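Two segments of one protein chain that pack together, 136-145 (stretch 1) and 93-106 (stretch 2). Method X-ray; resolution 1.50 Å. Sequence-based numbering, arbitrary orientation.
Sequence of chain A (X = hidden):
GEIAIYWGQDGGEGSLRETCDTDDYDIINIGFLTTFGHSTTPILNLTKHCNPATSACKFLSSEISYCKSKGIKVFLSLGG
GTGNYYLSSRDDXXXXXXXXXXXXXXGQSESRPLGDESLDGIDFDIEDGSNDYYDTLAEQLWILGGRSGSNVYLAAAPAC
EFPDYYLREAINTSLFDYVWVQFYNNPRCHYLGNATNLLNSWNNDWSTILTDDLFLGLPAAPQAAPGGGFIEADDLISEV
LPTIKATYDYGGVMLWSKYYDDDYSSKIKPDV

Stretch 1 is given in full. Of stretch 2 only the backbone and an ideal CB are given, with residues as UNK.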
# COMPACT_ATOMS: atom_id res chain seq x y z
N THR A 136 13.06 9.68 -6.80
CA THR A 136 14.42 9.29 -6.42
C THR A 136 14.40 8.19 -5.36
O THR A 136 15.18 7.24 -5.44
CB THR A 136 15.19 10.54 -5.94
OG1 THR A 136 15.14 11.56 -6.96
CG2 THR A 136 16.65 10.22 -5.63
N LEU A 137 13.48 8.28 -4.39
CA LEU A 137 13.37 7.23 -3.38
C LEU A 137 13.07 5.88 -4.03
O LEU A 137 13.70 4.87 -3.69
CB LEU A 137 12.31 7.59 -2.33
CG LEU A 137 12.01 6.56 -1.24
CD1 LEU A 137 13.29 6.20 -0.46
CD2 LEU A 137 10.92 7.06 -0.30
N ALA A 138 12.13 5.86 -4.99
CA ALA A 138 11.82 4.60 -5.67
C ALA A 138 13.03 4.09 -6.43
O ALA A 138 13.32 2.88 -6.42
CB ALA A 138 10.63 4.79 -6.62
N GLU A 139 13.75 4.99 -7.11
CA GLU A 139 14.93 4.59 -7.87
C GLU A 139 16.02 4.05 -6.95
O GLU A 139 16.69 3.07 -7.27
CB GLU A 139 15.43 5.79 -8.69
CG GLU A 139 14.54 6.09 -9.94
CD GLU A 139 14.86 7.40 -10.64
OE1 GLU A 139 15.54 8.26 -10.03
OE2 GLU A 139 14.47 7.58 -11.81
N GLN A 140 16.21 4.68 -5.79
CA GLN A 140 17.26 4.20 -4.90
C GLN A 140 16.90 2.87 -4.25
O GLN A 140 17.79 2.04 -4.03
CB GLN A 140 17.56 5.26 -3.83
CG GLN A 140 18.12 6.56 -4.41
CD GLN A 140 19.57 6.47 -4.89
OE1 GLN A 140 20.08 7.42 -5.48
NE2 GLN A 140 20.23 5.35 -4.65
N LEU A 141 15.61 2.65 -3.95
CA LEU A 141 15.19 1.32 -3.49
C LEU A 141 15.38 0.26 -4.57
O LEU A 141 15.78 -0.87 -4.28
CB LEU A 141 13.72 1.37 -3.07
CG LEU A 141 13.46 2.09 -1.75
CD1 LEU A 141 11.97 2.38 -1.58
CD2 LEU A 141 13.96 1.27 -0.58
N TRP A 142 15.07 0.60 -5.83
CA TRP A 142 15.28 -0.34 -6.93
C TRP A 142 16.74 -0.75 -7.02
O TRP A 142 17.05 -1.94 -7.19
CB TRP A 142 14.80 0.32 -8.23
CG TRP A 142 14.83 -0.48 -9.51
CD1 TRP A 142 13.79 -1.15 -10.09
CD2 TRP A 142 15.93 -0.61 -10.42
NE1 TRP A 142 14.19 -1.73 -11.27
CE2 TRP A 142 15.50 -1.42 -11.50
CE3 TRP A 142 17.26 -0.16 -10.41
CZ2 TRP A 142 16.34 -1.74 -12.56
CZ3 TRP A 142 18.08 -0.48 -11.48
CH2 TRP A 142 17.62 -1.27 -12.53
N ILE A 143 17.65 0.22 -6.89
CA ILE A 143 19.08 -0.10 -6.90
C ILE A 143 19.44 -1.01 -5.73
O ILE A 143 20.20 -1.97 -5.89
CB ILE A 143 19.91 1.19 -6.89
CG1 ILE A 143 19.71 1.93 -8.22
CG2 ILE A 143 21.38 0.88 -6.66
CD1 ILE A 143 20.23 3.36 -8.18
N LEU A 144 18.92 -0.71 -4.54
CA LEU A 144 19.27 -1.53 -3.37
C LEU A 144 18.83 -2.98 -3.56
O LEU A 144 19.55 -3.92 -3.16
CB LEU A 144 18.64 -0.94 -2.10
CG LEU A 144 19.39 0.27 -1.53
CD1 LEU A 144 18.48 1.09 -0.63
CD2 LEU A 144 20.64 -0.19 -0.74
N GLY A 145 17.67 -3.19 -4.17
CA GLY A 145 17.26 -4.54 -4.50
C GLY A 145 18.24 -5.21 -5.44
O GLY A 145 18.64 -6.36 -5.24
N UNK A 93 16.64 11.38 -0.09
CA UNK A 93 15.94 10.22 -0.62
C UNK A 93 16.82 8.98 -0.56
O UNK A 93 16.34 7.90 -0.21
CB UNK A 93 15.49 10.48 -2.06
N UNK A 94 18.11 9.12 -0.89
CA UNK A 94 18.98 7.94 -0.82
C UNK A 94 19.16 7.47 0.62
O UNK A 94 19.22 6.26 0.88
CB UNK A 94 20.34 8.25 -1.44
N UNK A 95 19.22 8.41 1.57
CA UNK A 95 19.41 8.05 2.97
C UNK A 95 18.20 7.30 3.52
O UNK A 95 18.34 6.36 4.31
CB UNK A 95 19.68 9.30 3.81
N UNK A 96 16.99 7.72 3.12
CA UNK A 96 15.78 7.04 3.56
C UNK A 96 15.68 5.65 2.93
O UNK A 96 15.24 4.69 3.58
CB UNK A 96 14.54 7.87 3.21
N UNK A 97 16.07 5.53 1.66
CA UNK A 97 16.06 4.21 1.03
C UNK A 97 16.96 3.25 1.79
O UNK A 97 16.59 2.09 2.04
CB UNK A 97 16.50 4.30 -0.43
N UNK A 98 18.14 3.73 2.18
CA UNK A 98 19.07 2.87 2.92
C UNK A 98 18.48 2.49 4.27
O UNK A 98 18.58 1.34 4.70
CB UNK A 98 20.42 3.57 3.11
N UNK A 99 17.85 3.45 4.95
CA UNK A 99 17.19 3.16 6.21
C UNK A 99 16.15 2.07 6.04
O UNK A 99 16.05 1.15 6.85
CB UNK A 99 16.54 4.42 6.78
N UNK A 100 15.33 2.19 4.99
CA UNK A 100 14.28 1.20 4.77
C UNK A 100 14.89 -0.17 4.48
O UNK A 100 14.43 -1.19 5.00
CB UNK A 100 13.37 1.63 3.62
N UNK A 101 15.93 -0.20 3.65
CA UNK A 101 16.58 -1.48 3.35
C UNK A 101 17.16 -2.09 4.62
O UNK A 101 16.97 -3.29 4.90
CB UNK A 101 17.68 -1.30 2.30
N UNK A 102 17.85 -1.28 5.42
CA UNK A 102 18.55 -1.80 6.59
C UNK A 102 17.59 -2.23 7.69
O UNK A 102 17.90 -3.14 8.46
CB UNK A 102 19.52 -0.75 7.13
N UNK A 103 16.45 -1.55 7.81
CA UNK A 103 15.59 -1.75 8.97
C UNK A 103 14.38 -2.63 8.69
O UNK A 103 13.88 -3.28 9.62
CB UNK A 103 15.12 -0.39 9.49
N UNK A 104 13.92 -2.69 7.44
CA UNK A 104 12.70 -3.41 7.09
C UNK A 104 12.90 -4.44 5.99
O UNK A 104 12.17 -5.43 5.95
CB UNK A 104 11.62 -2.41 6.66
N UNK A 105 13.88 -4.25 5.11
CA UNK A 105 14.06 -5.12 3.96
C UNK A 105 15.22 -6.08 4.25
O UNK A 105 15.26 -6.60 5.37
CB UNK A 105 14.32 -4.31 2.69
N UNK A 106 16.16 -6.33 3.33
CA UNK A 106 17.13 -7.38 3.57
C UNK A 106 18.44 -7.00 4.23
O UNK A 106 19.36 -7.82 4.27
CB UNK A 106 17.45 -8.04 2.23

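The two helices run at 45° to one another, their axes approaching to 8.3 Å, a spacing that leaves little depth for side chains where the backbones come closest. At position 93 the CA lies 4.8 Å from the CA of Leu137, and the CB points toward stretch 1, with the ideal CB already 3.8 Å from both Thr136 CG2 and Leu137 N. Little beyond a methyl group can follow that direction, so glycine, alanine or perhaps serine would suit. The residue is Ala93; its CB rests against Thr136 CG2 at 3.8 Å, and its carbonyl O is met by Leu137 CD1 at 3.5 Å.

Position 94 looks sideways, its ideal CB 4.0 Å from Gln140 CD. Here the amide end of Gln140 offers a donor and an acceptor, and a small, polar or longer flexible residue could all be accommodated. Ala94 is found, its CB 3.9 Å from Gln140 CD, a packing contact without a hydrogen bond.

Position 95 points away and meets nothing of stretch 1, so that stretch sets no preference; it is Ser95. Position 96 is sideways, with Leu137 CD1 4.2 Å from the ideal CB. An aliphatic side chain would extend this apolar edge, and Val96 does so, bringing CG1 to 4.1 Å from Leu137 CD1.

Position 97 is the most confined. Its CB points toward stretch 1, and the ideal CB lies 3.7 Å from Gln140 CB, 3.7 Å from Leu137 CD1 and 3.8 Å from Leu144 CD1. A small residue, glycine or alanine, is expected. Ala97 fits as a knob among Leu137, Gln140, Leu141 and Leu144. The close approach also exposes its backbone to the leucines: Leu144 CD1 lies 3.4 Å from Ala97 O.

At position 98 the CB turns away, and the ideal CB is 4.9 Å from Leu144 CD1; a long flexible chain could still bend back. Gln98 does, placing OE1 3.6 Å from Leu144 CD2. Position 99, sideways and without a neighbour in stretch 1, is Tyr99.

Position 100 points toward stretch 1, its ideal CB 4.3 Å from Leu141 CD2, and invites a medium or large apolar side chain. Leu100 sets its CB against Leu141 CD2 at 4.3 Å and its CD1 4.4 Å from Leu137 CD1.

Position 101 also points toward stretch 1, but its CA is 7.2 Å from the CA of Leu144, a wider gap than at 93 or 97. A large apolar or aromatic residue would suit. Trp101 packs its CB 3.8 Å from Leu144 CD1, and Leu144 CD2 lies over one face of the indole.

Positions 102, 103 and 104 make no contact; they are Asn102, whose OD1 accepts a hydrogen bond from Gln98 NE2 at 3.3 Å, Asn103, whose ND2 donates to Tyr99 O at 3.0 Å, and Phe104, the first to leave helical angles. Position 105 turns toward stretch 1 from a distance, favouring a long apolar chain: Leu105 CD1 reaches Leu141 CD2 at 4.2 Å. Position 106, out of reach, is Gly106.

Stretch 2 93-106: AASVAQYLWNNFLG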
# COMPACT_ATOMS: atom_id res chain seq x y z
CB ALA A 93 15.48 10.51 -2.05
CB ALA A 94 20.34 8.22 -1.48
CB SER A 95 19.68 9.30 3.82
OG SER A 95 20.95 9.87 3.51
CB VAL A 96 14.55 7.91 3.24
CG1 VAL A 96 13.25 7.16 3.48
CG2 VAL A 96 14.58 9.17 4.08
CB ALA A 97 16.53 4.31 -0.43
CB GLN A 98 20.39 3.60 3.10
CG GLN A 98 21.49 2.72 3.58
CD GLN A 98 21.91 1.74 2.52
OE1 GLN A 98 22.39 2.12 1.45
NE2 GLN A 98 21.70 0.46 2.79
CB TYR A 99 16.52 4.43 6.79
CG TYR A 99 15.46 4.11 7.84
CD1 TYR A 99 15.80 3.91 9.17
CD2 TYR A 99 14.12 3.98 7.48
CE1 TYR A 99 14.83 3.60 10.12
CE2 TYR A 99 13.15 3.66 8.43
CZ TYR A 99 13.52 3.47 9.74
OH TYR A 99 12.55 3.16 10.69
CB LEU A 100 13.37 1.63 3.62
CG LEU A 100 12.59 2.91 3.92
CD1 LEU A 100 11.93 3.39 2.64
CD2 LEU A 100 11.54 2.65 4.97
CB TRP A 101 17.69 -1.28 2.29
CG TRP A 101 18.52 -2.51 2.12
CD1 TRP A 101 19.75 -2.73 2.64
CD2 TRP A 101 18.15 -3.69 1.41
NE1 TRP A 101 20.19 -4.00 2.29
CE2 TRP A 101 19.22 -4.60 1.53
CE3 TRP A 101 17.03 -4.07 0.66
CZ2 TRP A 101 19.20 -5.86 0.95
CZ3 TRP A 101 17.01 -5.34 0.09
CH2 TRP A 101 18.08 -6.21 0.24
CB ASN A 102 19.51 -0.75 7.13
CG ASN A 102 20.72 -0.55 6.25
OD1 ASN A 102 21.03 -1.37 5.40
ND2 ASN A 102 21.42 0.55 6.47
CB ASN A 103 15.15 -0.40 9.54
CG ASN A 103 16.24 0.26 10.35
OD1 ASN A 103 16.40 -0.03 11.54
ND2 ASN A 103 17.03 1.13 9.71
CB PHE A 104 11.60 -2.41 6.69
CG PHE A 104 11.12 -1.56 7.82
CD1 PHE A 104 10.17 -2.04 8.72
CD2 PHE A 104 11.61 -0.28 8.02
CE1 PHE A 104 9.73 -1.27 9.78
CE2 PHE A 104 11.18 0.50 9.08
CZ PHE A 104 10.24 0.00 9.97
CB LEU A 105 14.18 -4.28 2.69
CG LEU A 105 13.02 -3.33 2.45
CD1 LEU A 105 13.34 -2.53 1.18
CD2 LEU A 105 11.70 -4.08 2.32
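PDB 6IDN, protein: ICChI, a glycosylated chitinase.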